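Local structure of mevalonate kinase (Methanocaldococcus jannaschii, 1VIS) at residues A[23-28]-A[167-172]; A[256-261]-A[302-307]; A[266-271]-A[293-298]. The protein catalyses the magnesium-dependent, ATP-driven phosphorylation of (R)-mevalonate to (R)-mevalonate 5-phosphate, feeding the isoprenoid pathway that supplies archaeal membrane lipids. All blocks are in the same frame, centred on the assembly; numbering follows the deposited sequence.

Contact 1. Residues A[23-28]-A[167-172]; sequences YRAISM and LEIKNN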
loop_
_atom_site.group_PDB
_atom_site.type_symbol
_atom_site.label_atom_id
_atom_site.label_comp_id
_atom_site.label_asym_id
_atom_site.label_seq_id
_atom_site.Cartn_x
_atom_site.Cartn_y
_atom_site.Cartn_z
ATOM N N TYR A 23 -14.582 -10.297 7.107
ATOM C CA TYR A 23 -14.876 -8.983 7.656
ATOM C C TYR A 23 -14.460 -7.869 6.696
ATOM O O TYR A 23 -14.012 -8.134 5.586
ATOM C CB TYR A 23 -14.192 -8.806 9.007
ATOM C CG TYR A 23 -14.752 -9.718 10.072
ATOM C CD1 TYR A 23 -14.371 -11.061 10.142
ATOM C CD2 TYR A 23 -15.672 -9.240 11.009
ATOM C CE1 TYR A 23 -14.893 -11.906 11.120
ATOM C CE2 TYR A 23 -16.202 -10.078 11.992
ATOM C CZ TYR A 23 -15.807 -11.408 12.041
ATOM O OH TYR A 23 -16.328 -12.233 13.010
ATOM N N ARG A 24 -14.613 -6.627 7.135
ATOM C CA ARG A 24 -14.291 -5.472 6.303
ATOM C C ARG A 24 -12.930 -4.841 6.559
ATOM O O ARG A 24 -12.408 -4.883 7.667
ATOM C CB ARG A 24 -15.365 -4.388 6.486
ATOM C CG ARG A 24 -16.769 -4.779 6.021
ATOM C CD ARG A 24 -17.801 -3.691 6.364
ATOM N NE ARG A 24 -17.822 -3.388 7.797
ATOM C CZ ARG A 24 -18.564 -2.437 8.363
ATOM N NH1 ARG A 24 -18.504 -2.250 9.676
ATOM N NH2 ARG A 24 -19.361 -1.668 7.626
ATOM N N ALA A 25 -12.362 -4.258 5.509
ATOM C CA ALA A 25 -11.091 -3.547 5.606
ATOM C C ALA A 25 -11.373 -2.171 5.039
ATOM O O ALA A 25 -12.067 -2.032 4.031
ATOM C CB ALA A 25 -10.005 -4.215 4.769
ATOM N N ILE A 26 -10.852 -1.156 5.705
ATOM C CA ILE A 26 -11.009 0.214 5.257
ATOM C C ILE A 26 -9.631 0.626 4.795
ATOM O O ILE A 26 -8.761 0.886 5.616
ATOM C CB ILE A 26 -11.463 1.124 6.410
ATOM C CG1 ILE A 26 -12.938 0.853 6.717
ATOM C CG2 ILE A 26 -11.214 2.588 6.062
ATOM C CD1 ILE A 26 -13.432 1.587 7.934
ATOM N N SER A 27 -9.438 0.671 3.479
ATOM C CA SER A 27 -8.150 1.033 2.895
ATOM C C SER A 27 -8.114 2.437 2.274
ATOM O O SER A 27 -9.052 2.877 1.612
ATOM C CB SER A 27 -7.788 0.010 1.840
ATOM O OG SER A 27 -8.880 -0.110 0.961
ATOM N N MET A 28 -7.006 3.131 2.460
ATOM C CA MET A 28 -6.920 4.474 1.930
ATOM C C MET A 28 -5.657 4.768 1.142
ATOM O O MET A 28 -4.555 4.415 1.569
ATOM C CB MET A 28 -7.055 5.458 3.083
ATOM C CG MET A 28 -7.000 6.898 2.682
ATOM S SD MET A 28 -7.017 7.838 4.179
ATOM C CE MET A 28 -5.285 7.890 4.593
ATOM N N LEU A 167 -11.452 2.891 0.231
ATOM C CA LEU A 167 -12.245 1.741 -0.161
ATOM C C LEU A 167 -12.597 0.854 1.012
ATOM O O LEU A 167 -11.914 0.826 2.045
ATOM C CB LEU A 167 -11.510 0.886 -1.190
ATOM C CG LEU A 167 -10.850 1.509 -2.421
ATOM C CD1 LEU A 167 -10.393 0.374 -3.294
ATOM C CD2 LEU A 167 -11.806 2.412 -3.190
ATOM N N GLU A 168 -13.694 0.133 0.844
ATOM C CA GLU A 168 -14.137 -0.800 1.852
ATOM C C GLU A 168 -13.881 -2.132 1.176
ATOM O O GLU A 168 -14.395 -2.391 0.087
ATOM C CB GLU A 168 -15.633 -0.630 2.158
ATOM C CG GLU A 168 -16.173 -1.703 3.125
ATOM C CD GLU A 168 -17.659 -1.559 3.449
ATOM O OE1 GLU A 168 -18.504 -1.700 2.534
ATOM O OE2 GLU A 168 -17.980 -1.308 4.631
ATOM N N ILE A 169 -13.058 -2.961 1.804
ATOM C CA ILE A 169 -12.755 -4.269 1.246
ATOM C C ILE A 169 -13.467 -5.340 2.063
ATOM O O ILE A 169 -13.406 -5.330 3.292
ATOM C CB ILE A 169 -11.235 -4.549 1.272
ATOM C CG1 ILE A 169 -10.474 -3.353 0.689
ATOM C CG2 ILE A 169 -10.925 -5.811 0.476
ATOM C CD1 ILE A 169 -10.805 -3.056 -0.765
ATOM N N LYS A 170 -14.142 -6.256 1.377
ATOM C CA LYS A 170 -14.855 -7.337 2.044
ATOM C C LYS A 170 -14.792 -8.552 1.145
ATOM O O LYS A 170 -15.075 -8.463 -0.051
ATOM C CB LYS A 170 -16.310 -6.946 2.299
ATOM C CG LYS A 170 -17.064 -7.850 3.261
ATOM C CD LYS A 170 -18.413 -7.226 3.607
ATOM C CE LYS A 170 -19.165 -8.011 4.666
ATOM N NZ LYS A 170 -20.326 -7.236 5.203
ATOM N N ASN A 171 -14.419 -9.685 1.736
ATOM C CA ASN A 171 -14.279 -10.931 0.999
ATOM C C ASN A 171 -13.222 -10.718 -0.077
ATOM O O ASN A 171 -12.035 -10.906 0.189
ATOM C CB ASN A 171 -15.617 -11.339 0.392
ATOM C CG ASN A 171 -16.641 -11.681 1.451
ATOM O OD1 ASN A 171 -16.370 -12.487 2.339
ATOM N ND2 ASN A 171 -17.824 -11.070 1.367
ATOM N N ASN A 172 -13.635 -10.324 -1.280
ATOM C CA ASN A 172 -12.671 -10.066 -2.351
ATOM C C ASN A 172 -13.238 -9.065 -3.351
ATOM O O ASN A 172 -12.886 -9.055 -4.528
ATOM C CB ASN A 172 -12.285 -11.367 -3.068
ATOM C CG ASN A 172 -10.952 -11.251 -3.817
ATOM O OD1 ASN A 172 -9.896 -11.014 -3.215
ATOM N ND2 ASN A 172 -11.001 -11.415 -5.138
#
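The guanidinium of Arg24 and the carboxylate of Glu168 are the flat groups that meet here, their planes turned 45° apart; Glu168 OE2 reaches the guanidinium obliquely. Arg24 NH2 and Glu168 OE2 stand 3.3 Å apart, a salt bridge whose hydrogen bond is weak, and the same oxygen lies beside the arginine methylene, 3.0 Å from Arg24 CD. Glu168 has CG anti to its own amide nitrogen (chi1 174°) and an extended chain beyond, which carries the carboxylate across to the arginine. Further along the strand of Glu168, Lys170 CD packs against Arg24 CG. Arg24 NH1 also forms salt bridges with Asp223 and Asp227, so the arginine ties this strand pair to helix 215-230. A methionine in its place would probably leave Glu168, Asp223 and Asp227 without their shared cation.

Beneath these side chains the backbones pair as antiparallel strands of the mixed sheet of this GHMP-family kinase. Ala25 and Ile169 form a hydrogen-bonded pair, with Ala25 N to Ile169 O at 2.7 Å and Ile169 N to Ala25 O at 2.6 Å; Ser27 and Leu167 form the next such pair. On the sheet face carrying Ala25, Ser27, Leu167 and Ile169, Ala25 CB rests on Ile169 CB at 3.7 Å. Ser27 OG lies 3.6 Å from Ile169 CG1 and is hydrogen-bonded to Thr160 OG1 of helix 156-163, the helix that bears Asp157, the inferred proton acceptor.

Strand 24-40 is held by 166-170 along one border, while Ile26 and Met28 bond through their backbones to strand 3-14 on the other. Helix 215-230 lies over Arg24 and Ile26, and Phe174 of strand 173-176 packs against Leu167 and Ile169.

Contact 2. Residues A[256-261]-A[302-307]; sequences TPKLDR and KEDVRI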
loop_
_atom_site.group_PDB
_atom_site.type_symbol
_atom_site.label_atom_id
_atom_site.label_comp_id
_atom_site.label_asym_id
_atom_site.label_seq_id
_atom_site.Cartn_x
_atom_site.Cartn_y
_atom_site.Cartn_z
ATOM N N THR A 256 4.185 -5.080 18.617
ATOM C CA THR A 256 5.493 -5.145 19.231
ATOM C C THR A 256 5.705 -3.979 20.163
ATOM O O THR A 256 5.036 -2.956 20.060
ATOM C CB THR A 256 6.603 -5.112 18.173
ATOM O OG1 THR A 256 6.657 -3.807 17.579
ATOM C CG2 THR A 256 6.336 -6.167 17.097
ATOM N N PRO A 257 6.652 -4.128 21.099
ATOM C CA PRO A 257 6.966 -3.072 22.063
ATOM C C PRO A 257 7.337 -1.759 21.362
ATOM O O PRO A 257 7.042 -0.677 21.861
ATOM C CB PRO A 257 8.129 -3.673 22.848
ATOM C CG PRO A 257 7.792 -5.143 22.839
ATOM C CD PRO A 257 7.397 -5.363 21.408
ATOM N N LYS A 258 7.976 -1.861 20.200
ATOM C CA LYS A 258 8.372 -0.670 19.457
ATOM C C LYS A 258 7.164 0.035 18.862
ATOM O O LYS A 258 7.108 1.257 18.836
ATOM C CB LYS A 258 9.346 -1.037 18.343
ATOM C CG LYS A 258 9.880 0.147 17.547
ATOM C CD LYS A 258 10.612 1.138 18.437
ATOM C CE LYS A 258 11.474 2.104 17.630
ATOM N NZ LYS A 258 12.678 1.451 17.019
ATOM N N LEU A 259 6.198 -0.740 18.380
ATOM C CA LEU A 259 4.986 -0.168 17.794
ATOM C C LEU A 259 4.137 0.478 18.874
ATOM O O LEU A 259 3.560 1.548 18.677
ATOM C CB LEU A 259 4.142 -1.251 17.118
ATOM C CG LEU A 259 4.775 -2.106 16.028
ATOM C CD1 LEU A 259 3.773 -3.167 15.568
ATOM C CD2 LEU A 259 5.208 -1.213 14.876
ATOM N N ASP A 260 4.047 -0.185 20.021
ATOM C CA ASP A 260 3.235 0.336 21.105
ATOM C C ASP A 260 3.730 1.684 21.573
ATOM O O ASP A 260 2.926 2.584 21.801
ATOM C CB ASP A 260 3.184 -0.675 22.238
ATOM C CG ASP A 260 2.572 -1.984 21.790
ATOM O OD1 ASP A 260 1.660 -1.939 20.930
ATOM O OD2 ASP A 260 2.996 -3.048 22.286
ATOM N N ARG A 261 5.047 1.830 21.694
ATOM C CA ARG A 261 5.650 3.106 22.096
ATOM C C ARG A 261 5.197 4.197 21.122
ATOM O O ARG A 261 4.728 5.263 21.524
ATOM C CB ARG A 261 7.178 3.009 22.055
ATOM C CG ARG A 261 7.855 2.909 23.427
ATOM C CD ARG A 261 9.388 2.857 23.304
ATOM N NE ARG A 261 9.870 1.532 22.904
ATOM C CZ ARG A 261 11.102 1.281 22.465
ATOM N NH1 ARG A 261 11.990 2.266 22.361
ATOM N NH2 ARG A 261 11.451 0.043 22.133
ATOM N N LYS A 302 12.428 11.800 18.534
ATOM C CA LYS A 302 13.334 11.288 19.560
ATOM C C LYS A 302 13.331 9.768 19.519
ATOM O O LYS A 302 13.522 9.111 20.543
ATOM C CB LYS A 302 12.904 11.748 20.959
ATOM C CG LYS A 302 12.806 13.254 21.133
ATOM C CD LYS A 302 13.071 13.671 22.581
ATOM C CE LYS A 302 12.174 12.944 23.576
ATOM N NZ LYS A 302 12.456 13.349 24.987
ATOM N N GLU A 303 13.114 9.210 18.334
ATOM C CA GLU A 303 13.074 7.764 18.188
ATOM C C GLU A 303 13.799 7.231 16.961
ATOM O O GLU A 303 14.017 7.950 15.982
ATOM C CB GLU A 303 11.622 7.298 18.168
ATOM C CG GLU A 303 10.927 7.368 19.523
ATOM C CD GLU A 303 11.244 6.171 20.407
ATOM O OE1 GLU A 303 10.773 6.149 21.567
ATOM O OE2 GLU A 303 11.956 5.250 19.937
ATOM N N ASP A 304 14.179 5.960 17.037
ATOM C CA ASP A 304 14.865 5.293 15.939
ATOM C C ASP A 304 13.765 4.883 14.972
ATOM O O ASP A 304 13.370 3.713 14.909
ATOM C CB ASP A 304 15.626 4.066 16.463
ATOM C CG ASP A 304 16.534 3.437 15.409
ATOM O OD1 ASP A 304 17.083 4.184 14.569
ATOM O OD2 ASP A 304 16.710 2.197 15.435
ATOM N N VAL A 305 13.257 5.866 14.233
ATOM C CA VAL A 305 12.173 5.630 13.291
ATOM C C VAL A 305 12.218 6.582 12.102
ATOM O O VAL A 305 12.896 7.613 12.136
ATOM C CB VAL A 305 10.789 5.819 13.973
ATOM C CG1 VAL A 305 10.677 4.943 15.218
ATOM C CG2 VAL A 305 10.590 7.278 14.327
ATOM N N ARG A 306 11.482 6.220 11.053
ATOM C CA ARG A 306 11.375 7.037 9.851
ATOM C C ARG A 306 9.934 7.548 9.847
ATOM O O ARG A 306 9.005 6.796 10.156
ATOM C CB ARG A 306 11.649 6.199 8.593
ATOM C CG ARG A 306 13.025 5.524 8.552
ATOM C CD ARG A 306 14.155 6.541 8.701
ATOM N NE ARG A 306 15.482 5.922 8.681
ATOM C CZ ARG A 306 16.613 6.555 8.995
ATOM N NH1 ARG A 306 16.586 7.831 9.359
ATOM N NH2 ARG A 306 17.774 5.913 8.948
ATOM N N ILE A 307 9.753 8.825 9.514
ATOM C CA ILE A 307 8.428 9.446 9.493
ATOM C C ILE A 307 8.117 10.005 8.113
ATOM O O ILE A 307 9.026 10.413 7.396
ATOM C CB ILE A 307 8.359 10.615 10.492
ATOM C CG1 ILE A 307 9.024 10.205 11.811
ATOM C CG2 ILE A 307 6.907 11.043 10.699
ATOM C CD1 ILE A 307 9.201 11.341 12.803
#
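Lys258 sets out with CG anti to its backbone nitrogen (chi1 -177°) and then bends at chi2 (59°) and chi4, a path that takes NZ from the first turn of helix 257-269 to the carbonyl of Asp304. Glu303, bent at chi2 (-82°), brings its carboxylate back toward the same helix. Both segments belong to the GHMP kinase C-terminal domain, an alpha+beta, ferredoxin-like unit in which helices pack on a four-stranded antiparallel sheet; here the start of one helix meets the connection that leads from helix 293-301 into edge strand 306-310.

The bond from Lys258 NZ to Asp304 O is 3.2 Å long, and the donor stands somewhat off the carbonyl plane. Asp304 is the centre of an inverse gamma turn, a tight bend that presents this oxygen to the lysine. The two side chains cross at about a right angle, with the Asp304 carboxylate too far from NZ for a salt bridge although of opposite charge. A weak bond from NZ to Ala195 O of strand 190-196 gives the ammonium a second backbone acceptor, so the lysine spans the turn and a strand of the sheet. Its methylenes serve as well: Lys258 CE packs 3.8 Å from Val305 CG1, while Val305 in turn touches Val193 of strand 190-196.

One turn along the helix, Arg261 faces Glu303. Arg261 NH1 and Glu303 OE2 are 3.8 Å apart, a long salt bridge that rests on charge alone, because the oxygen lies well off the guanidinium plane and no N-H is aimed at it. At the helix start, Thr256 occupies the N-cap, its OG1 accepting from Leu259 N at 3.2 Å. Within the helix, Lys258 CD sits toward the rim of one face of the Arg261 guanidinium, 3.9 Å above its plane.

Contact 3. Residues A[266-271]-A[293-298]; sequences GNRFGF and EKELLK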
loop_
_atom_site.group_PDB
_atom_site.type_symbol
_atom_site.label_atom_id
_atom_site.label_comp_id
_atom_site.label_asym_id
_atom_site.label_seq_id
_atom_site.Cartn_x
_atom_site.Cartn_y
_atom_site.Cartn_z
ATOM N N GLY A 266 1.425 8.718 19.776
ATOM C CA GLY A 266 0.328 9.098 18.911
ATOM C C GLY A 266 -0.964 9.476 19.617
ATOM O O GLY A 266 -1.653 10.398 19.181
ATOM N N ASN A 267 -1.307 8.769 20.693
ATOM C CA ASN A 267 -2.541 9.050 21.435
ATOM C C ASN A 267 -2.426 10.326 22.246
ATOM O O ASN A 267 -3.384 11.093 22.371
ATOM C CB ASN A 267 -2.872 7.903 22.392
ATOM C CG ASN A 267 -2.875 6.559 21.708
ATOM O OD1 ASN A 267 -3.556 6.361 20.702
ATOM N ND2 ASN A 267 -2.109 5.622 22.255
ATOM N N ARG A 268 -1.238 10.533 22.797
ATOM C CA ARG A 268 -0.945 11.689 23.626
ATOM C C ARG A 268 -0.725 12.984 22.826
ATOM O O ARG A 268 -1.445 13.962 23.018
ATOM C CB ARG A 268 0.284 11.379 24.493
ATOM C CG ARG A 268 0.355 12.134 25.817
ATOM C CD ARG A 268 0.473 13.621 25.589
ATOM N NE ARG A 268 0.996 14.327 26.753
ATOM C CZ ARG A 268 1.293 15.621 26.753
ATOM N NH1 ARG A 268 1.768 16.197 27.846
ATOM N NH2 ARG A 268 1.111 16.341 25.653
ATOM N N PHE A 269 0.253 12.984 21.924
ATOM C CA PHE A 269 0.574 14.176 21.136
ATOM C C PHE A 269 -0.219 14.355 19.840
ATOM O O PHE A 269 -0.011 15.331 19.110
ATOM C CB PHE A 269 2.075 14.193 20.832
ATOM C CG PHE A 269 2.928 14.057 22.056
ATOM C CD1 PHE A 269 3.002 12.845 22.736
ATOM C CD2 PHE A 269 3.605 15.151 22.569
ATOM C CE1 PHE A 269 3.733 12.728 23.915
ATOM C CE2 PHE A 269 4.340 15.046 23.747
ATOM C CZ PHE A 269 4.403 13.829 24.423
ATOM N N GLY A 270 -1.125 13.417 19.563
ATOM C CA GLY A 270 -1.942 13.487 18.363
ATOM C C GLY A 270 -3.390 13.234 18.723
ATOM O O GLY A 270 -3.804 13.535 19.837
ATOM N N PHE A 271 -4.167 12.686 17.797
ATOM C CA PHE A 271 -5.574 12.390 18.068
ATOM C C PHE A 271 -5.801 10.904 18.320
ATOM O O PHE A 271 -6.889 10.489 18.722
ATOM C CB PHE A 271 -6.454 12.829 16.896
ATOM C CG PHE A 271 -6.848 14.263 16.947
ATOM C CD1 PHE A 271 -7.729 14.715 17.924
ATOM C CD2 PHE A 271 -6.339 15.170 16.023
ATOM C CE1 PHE A 271 -8.101 16.057 17.982
ATOM C CE2 PHE A 271 -6.703 16.516 16.069
ATOM C CZ PHE A 271 -7.585 16.960 17.050
ATOM N N GLU A 293 0.800 19.343 16.811
ATOM C CA GLU A 293 1.621 18.832 15.725
ATOM C C GLU A 293 3.115 19.001 15.951
ATOM O O GLU A 293 3.880 18.064 15.744
ATOM C CB GLU A 293 1.212 19.490 14.409
ATOM C CG GLU A 293 2.094 19.108 13.232
ATOM C CD GLU A 293 1.447 19.424 11.901
ATOM O OE1 GLU A 293 0.838 20.507 11.781
ATOM O OE2 GLU A 293 1.553 18.592 10.973
ATOM N N LYS A 294 3.532 20.192 16.369
ATOM C CA LYS A 294 4.951 20.441 16.618
ATOM C C LYS A 294 5.452 19.506 17.713
ATOM O O LYS A 294 6.567 18.986 17.640
ATOM C CB LYS A 294 5.181 21.897 17.028
ATOM C CG LYS A 294 4.913 22.903 15.915
ATOM C CD LYS A 294 5.498 24.274 16.247
ATOM C CE LYS A 294 7.018 24.212 16.388
ATOM N NZ LYS A 294 7.606 25.517 16.801
ATOM N N GLU A 295 4.611 19.299 18.722
ATOM C CA GLU A 295 4.924 18.406 19.836
ATOM C C GLU A 295 5.123 16.989 19.310
ATOM O O GLU A 295 6.166 16.357 19.526
ATOM C CB GLU A 295 3.770 18.379 20.839
ATOM C CG GLU A 295 3.728 19.518 21.833
ATOM C CD GLU A 295 3.428 19.010 23.235
ATOM O OE1 GLU A 295 4.299 18.312 23.806
ATOM O OE2 GLU A 295 2.327 19.293 23.758
ATOM N N LEU A 296 4.083 16.502 18.639
ATOM C CA LEU A 296 4.067 15.178 18.044
ATOM C C LEU A 296 5.416 14.845 17.422
ATOM O O LEU A 296 6.008 13.799 17.707
ATOM C CB LEU A 296 2.992 15.119 16.962
ATOM C CG LEU A 296 1.824 14.141 17.120
ATOM C CD1 LEU A 296 0.934 14.226 15.873
ATOM C CD2 LEU A 296 2.351 12.715 17.322
ATOM N N LEU A 297 5.895 15.750 16.573
ATOM C CA LEU A 297 7.163 15.564 15.889
ATOM C C LEU A 297 8.338 15.366 16.824
ATOM O O LEU A 297 9.020 14.344 16.749
ATOM C CB LEU A 297 7.453 16.745 14.959
ATOM C CG LEU A 297 6.864 16.694 13.542
ATOM C CD1 LEU A 297 7.318 17.912 12.750
ATOM C CD2 LEU A 297 7.318 15.425 12.842
ATOM N N LYS A 298 8.574 16.339 17.700
ATOM C CA LYS A 298 9.693 16.267 18.633
ATOM C C LYS A 298 9.745 14.916 19.339
ATOM O O LYS A 298 10.790 14.263 19.385
ATOM C CB LYS A 298 9.602 17.385 19.684
ATOM C CG LYS A 298 10.894 17.573 20.490
ATOM C CD LYS A 298 10.664 18.067 21.928
ATOM C CE LYS A 298 10.047 19.463 22.007
ATOM N NZ LYS A 298 8.608 19.481 21.628
#
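Phe269 and Glu295 meet at about a right angle, the plane of the ring and that of the carboxylate standing 85° apart. The acid approaches the ring from its edge: Glu295 OE1 lies near the ring plane, 3.3 Å from Phe269 CE2, and Glu295 CB comes to the same rim, 3.7 Å from Phe269 CD2. Phe269 has CG anti to its carbonyl carbon (chi1 -53°), an orientation that directs this edge at the opposing helix.

Arg268 joins the pair from one face of the ring. Its CD sits above the rim of the phenyl, and Phe269 CZ in turn lies over the margin of the guanidinium, 4.0 Å from that plane. The arginine then offers its edge to the acid: Glu295 OE2 lies near the guanidinium plane, 3.7 Å from Arg268 NH2, a long salt bridge. Glu295 therefore divides its two oxygens between an aromatic rim and a cation.

Leu296, buried, packs on the carbonyl and CB of Phe269. Its CG lies 3.7 Å from Phe269 CB, and CD1 lies over Gly270 CA at 3.9 Å. At Gly270 a side chain would probably run into Leu296 CD1 and Gly266 O. Val288, in the loop before the second helix, also touches Leu296.

The contact joins the end of helix 257-269 to the opening turns of helix 293-301, two helices of the GHMP C-terminal domain linked through strands 272-276 and 282-287, and Lys292 NZ adds a hydrogen bond to Arg268 O. Between the segments themselves the chemistry is apolar contact and charge, without hydrogen bonds. The C-H edge of the phenyl, slightly positive, is likely to favour the carboxylate oxygen beside it, and a negative side chain near a helix N-terminus is probably favourable too.

How the contacts relate
Contacts 2 and 3 belong to one unit: both use helix 257-269, contact 2 at its beginning and contact 3 at its end, and their centres are 13 Å apart. Contact 3 is nested within the chain loop closed by contact 2, because 266-271 and 293-298 both lie between 256-261 and 302-307. Contact 1 closes earlier in the chain; its centre is 27 Å from that of contact 2 and 28 Å from that of contact 3. Contact 1 is near both functional sites, the Ser27 side chain being about 7 Å from that of Asp157 and about 10 Å from Gly112 of the predicted ATP site. The Val305 side chain of contact 2 is about 10 Å from that of Pro106, while contact 3 is near neither site.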